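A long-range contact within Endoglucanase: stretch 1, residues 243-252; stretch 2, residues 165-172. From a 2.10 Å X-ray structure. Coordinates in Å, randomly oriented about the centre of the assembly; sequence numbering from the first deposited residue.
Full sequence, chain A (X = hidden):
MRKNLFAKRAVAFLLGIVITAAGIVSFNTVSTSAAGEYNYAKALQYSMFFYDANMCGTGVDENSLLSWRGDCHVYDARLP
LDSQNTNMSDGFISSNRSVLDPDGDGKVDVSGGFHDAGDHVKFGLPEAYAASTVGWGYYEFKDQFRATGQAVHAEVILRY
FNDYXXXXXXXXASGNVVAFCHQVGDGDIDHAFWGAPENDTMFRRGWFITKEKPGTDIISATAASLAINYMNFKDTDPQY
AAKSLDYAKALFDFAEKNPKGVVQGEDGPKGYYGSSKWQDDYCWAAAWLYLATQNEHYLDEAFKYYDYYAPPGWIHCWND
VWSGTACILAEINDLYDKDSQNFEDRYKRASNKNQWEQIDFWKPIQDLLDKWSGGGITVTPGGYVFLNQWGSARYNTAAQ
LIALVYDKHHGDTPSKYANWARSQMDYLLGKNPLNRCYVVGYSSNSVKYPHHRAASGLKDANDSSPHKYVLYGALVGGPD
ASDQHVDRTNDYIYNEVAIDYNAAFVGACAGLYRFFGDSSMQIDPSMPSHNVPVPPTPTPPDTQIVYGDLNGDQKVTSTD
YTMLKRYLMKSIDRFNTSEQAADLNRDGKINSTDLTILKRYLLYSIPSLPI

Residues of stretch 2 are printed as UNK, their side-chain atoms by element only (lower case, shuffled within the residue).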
# COMPACT_ATOMS: atom_id res chain seq x y z
N LYS A 243 -10.08 17.76 3.96
CA LYS A 243 -11.11 16.74 3.77
C LYS A 243 -10.55 15.36 4.11
O LYS A 243 -11.21 14.57 4.80
CB LYS A 243 -11.63 16.76 2.34
CG LYS A 243 -12.68 15.71 2.08
CD LYS A 243 -13.52 16.08 0.87
CE LYS A 243 -14.16 14.87 0.23
NZ LYS A 243 -13.78 14.82 -1.22
N SER A 244 -9.34 15.07 3.64
CA SER A 244 -8.70 13.78 3.90
C SER A 244 -8.54 13.58 5.41
O SER A 244 -8.88 12.52 5.93
CB SER A 244 -7.31 13.72 3.24
OG SER A 244 -7.41 13.89 1.84
N LEU A 245 -8.04 14.60 6.09
CA LEU A 245 -7.85 14.53 7.53
C LEU A 245 -9.17 14.34 8.27
O LEU A 245 -9.24 13.61 9.26
CB LEU A 245 -7.14 15.78 8.05
CG LEU A 245 -6.80 15.80 9.54
CD1 LEU A 245 -5.95 14.60 9.91
CD2 LEU A 245 -6.06 17.08 9.88
N ASP A 246 -10.22 14.99 7.79
CA ASP A 246 -11.53 14.86 8.42
C ASP A 246 -12.02 13.41 8.33
O ASP A 246 -12.50 12.84 9.31
CB ASP A 246 -12.54 15.80 7.76
CG ASP A 246 -13.95 15.60 8.28
OD1 ASP A 246 -14.15 15.65 9.50
OD2 ASP A 246 -14.86 15.38 7.47
N TYR A 247 -11.89 12.81 7.15
CA TYR A 247 -12.29 11.43 6.97
C TYR A 247 -11.39 10.49 7.79
O TYR A 247 -11.86 9.52 8.39
CB TYR A 247 -12.25 11.03 5.49
CG TYR A 247 -13.50 11.37 4.71
CD1 TYR A 247 -13.77 12.68 4.29
CD2 TYR A 247 -14.42 10.37 4.38
CE1 TYR A 247 -14.94 12.98 3.56
CE2 TYR A 247 -15.59 10.66 3.66
CZ TYR A 247 -15.84 11.97 3.25
OH TYR A 247 -16.98 12.24 2.54
N ALA A 248 -10.09 10.79 7.83
CA ALA A 248 -9.14 9.97 8.58
C ALA A 248 -9.52 9.90 10.07
O ALA A 248 -9.59 8.81 10.65
CB ALA A 248 -7.72 10.51 8.42
N LYS A 249 -9.76 11.07 10.67
CA LYS A 249 -10.13 11.14 12.08
C LYS A 249 -11.44 10.41 12.38
O LYS A 249 -11.58 9.80 13.43
CB LYS A 249 -10.29 12.60 12.51
CG LYS A 249 -9.04 13.46 12.51
CD LYS A 249 -9.47 14.92 12.61
CE LYS A 249 -8.41 15.82 13.20
NZ LYS A 249 -8.93 17.23 13.37
N ALA A 250 -12.39 10.51 11.46
CA ALA A 250 -13.69 9.86 11.63
C ALA A 250 -13.53 8.35 11.61
O ALA A 250 -14.12 7.64 12.43
CB ALA A 250 -14.65 10.31 10.53
N LEU A 251 -12.75 7.86 10.66
CA LEU A 251 -12.52 6.42 10.56
C LEU A 251 -11.80 5.95 11.83
O LEU A 251 -12.20 4.95 12.43
CB LEU A 251 -11.69 6.10 9.31
CG LEU A 251 -12.47 6.18 7.99
CD1 LEU A 251 -11.51 6.28 6.81
CD2 LEU A 251 -13.36 4.95 7.87
N PHE A 252 -10.77 6.68 12.25
CA PHE A 252 -10.04 6.28 13.46
C PHE A 252 -10.97 6.26 14.67
O PHE A 252 -10.86 5.37 15.52
CB PHE A 252 -8.87 7.22 13.76
CG PHE A 252 -8.00 6.74 14.90
CD1 PHE A 252 -6.96 5.84 14.68
CD2 PHE A 252 -8.26 7.16 16.21
CE1 PHE A 252 -6.18 5.37 15.75
CE2 PHE A 252 -7.49 6.70 17.28
CZ PHE A 252 -6.44 5.80 17.04
N UNK A 165 -11.46 5.69 -1.13
CA UNK A 165 -11.72 5.43 0.28
C UNK A 165 -12.82 6.38 0.78
O UNK A 165 -13.77 5.96 1.44
c UNK A 165 -8.45 2.57 0.04
c UNK A 165 -10.45 5.64 1.12
c UNK A 165 -9.52 3.42 0.34
c UNK A 165 -9.30 4.73 0.76
c UNK A 165 -6.91 4.34 0.58
c UNK A 165 -7.98 5.18 0.88
c UNK A 165 -7.14 3.03 0.16
N UNK A 166 -12.68 7.67 0.47
CA UNK A 166 -13.67 8.65 0.91
C UNK A 166 -15.08 8.39 0.39
O UNK A 166 -16.04 8.48 1.15
c UNK A 166 -13.19 10.06 0.57
c UNK A 166 -12.01 10.49 1.46
s UNK A 166 -11.40 12.18 1.32
c UNK A 166 -10.23 12.02 -0.04
N UNK A 167 -15.21 8.06 -0.90
CA UNK A 167 -16.52 7.76 -1.48
C UNK A 167 -17.12 6.53 -0.80
O UNK A 167 -18.34 6.40 -0.68
c UNK A 167 -16.41 7.47 -2.99
n UNK A 167 -13.47 6.62 -6.52
n UNK A 167 -13.92 8.86 -6.31
c UNK A 167 -16.51 8.28 -5.35
c UNK A 167 -16.31 8.69 -3.89
n UNK A 167 -15.53 7.30 -5.76
c UNK A 167 -14.31 7.59 -6.20
N UNK A 168 -16.26 5.62 -0.36
CA UNK A 168 -16.70 4.39 0.30
C UNK A 168 -16.99 4.54 1.79
O UNK A 168 -17.43 3.60 2.45
c UNK A 168 -15.67 3.28 0.07
s UNK A 168 -15.66 2.62 -1.63
N UNK A 169 -16.71 5.73 2.32
CA UNK A 169 -16.97 5.99 3.72
C UNK A 169 -18.29 6.75 3.81
O UNK A 169 -18.36 7.93 3.46
c UNK A 169 -15.85 6.84 4.37
o UNK A 169 -14.58 6.22 4.14
c UNK A 169 -16.08 6.97 5.87
N UNK A 170 -19.33 6.05 4.25
CA UNK A 170 -20.66 6.63 4.38
C UNK A 170 -20.81 7.20 5.80
O UNK A 170 -20.86 6.45 6.78
c UNK A 170 -22.19 5.11 0.35
c UNK A 170 -20.52 3.54 1.09
c UNK A 170 -21.61 5.00 2.70
c UNK A 170 -22.35 5.55 1.66
c UNK A 170 -20.69 3.99 2.40
c UNK A 170 -21.27 4.11 0.06
c UNK A 170 -21.70 5.55 4.09
N UNK A 171 -20.87 8.53 5.88
CA UNK A 171 -20.98 9.23 7.16
C UNK A 171 -22.27 10.04 7.28
O UNK A 171 -22.83 10.47 6.27
c UNK A 171 -16.38 12.61 7.83
n UNK A 171 -16.03 13.14 6.66
c UNK A 171 -19.79 10.19 7.31
c UNK A 171 -18.43 9.59 7.00
n UNK A 171 -16.06 13.24 8.95
c UNK A 171 -17.41 10.68 6.69
n UNK A 171 -17.04 11.45 7.87
N UNK A 172 -22.74 10.24 8.50
CA UNK A 172 -23.93 11.05 8.68
C UNK A 172 -23.44 12.50 8.60
O UNK A 172 -22.23 12.74 8.53
o UNK A 172 -22.85 11.84 11.15
o UNK A 172 -24.21 10.58 12.32
c UNK A 172 -24.65 10.73 10.01
c UNK A 172 -23.84 11.08 11.24
O HOH W 1 -18.41 10.19 1.65

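Position 165 carries seven side-chain carbons, one leading into a ring of six. CB comes no nearer than 5.8 Å to CD1 of Leu-251 and the ring leads away, so its bulk serves the buried interior rather than this contact. A lone methylene bearing an all-carbon six-membered ring is Phe-165.

Position 166 has an unbranched chain of two carbons, a sulfur and a terminal carbon, which points toward the helix; one carbon lies over a face of the Tyr-247 ring and the sulfur near Lys-243. Sulfur inside a chain, with a carbon beyond it, identifies Met-166. Its CG is 3.9 Å from the Tyr-247 centroid, in a CH-pi contact, and SD sits 4.2 Å from the same centroid as a sulfur-aromatic contact. SD also meets CG of Lys-243 at 3.8 Å, while CE reaches to 3.9 Å from OG of Ser-244. A long, flexible, apolar chain suits this buried place because it can follow the ring and still extend along the helix surface.

Position 167 shows three carbons, a nitrogen, and a carbon holding two more nitrogens: a guanidinium, hence Arg-167. It points away from stretch 1, partly exposed, where its charge is met by hydrogen bonds elsewhere in the structure.

Position 168 has one carbon and one terminal sulfur, so it is Cys-168. This small, buried side chain points sideways and does not touch the helix.

At position 169 a single carbon, at the edge of the Tyr-247 ring, carries one oxygen and one carbon, both near Leu-251: the beta-branched pattern of Thr-169. OG1 donates a hydrogen bond to O of Phe-165 at 2.8 Å, satisfying a buried hydroxyl, and CG2 lies 3.9 Å from CD2 of Leu-251. CB is 3.8 Å from CD2 of Tyr-247.

Position 170 again has one carbon and a six-carbon ring, giving Phe-170. Within the strand it points away, on the alternate side from its two neighbours, so its bulky ring makes no contact with stretch 1.

Position 171 repeats the pattern of three carbons, a nitrogen, and a carbon with two nitrogens, but points toward the helix, its terminal nitrogens meeting the Asp-246 carboxylate: Arg-171. Its NH1 donates to OD2 of Asp-246 at 2.7 Å, and its NH2 donates to OD1 of Asp-246 at 3.1 Å and OD2 of Asp-246 at 2.9 Å. The carboxylate meets the guanidinium edge, while CZ sits over the face of the Tyr-247 ring, 4.3 Å from its centroid, in a cation-pi contact.

Position 172 has two carbons, the second bearing two oxygens: Asp-172, out of the helix's reach in a partly exposed loop that tolerates charge.

The contact turns on Tyr-247, whose ring is held between Met-166 on one face and Arg-171 on the opposite face. Asp-246 anchors the guanidinium by a salt bridge, and Leu-251 extends the apolar packing to Thr-169. A water 2.7 Å from OH of Tyr-247 donates to O of Thr-169 at 2.9 Å, linking the tyrosine hydroxyl to the strand backbone.

Stretch 2 165-172: FMRCTFRD
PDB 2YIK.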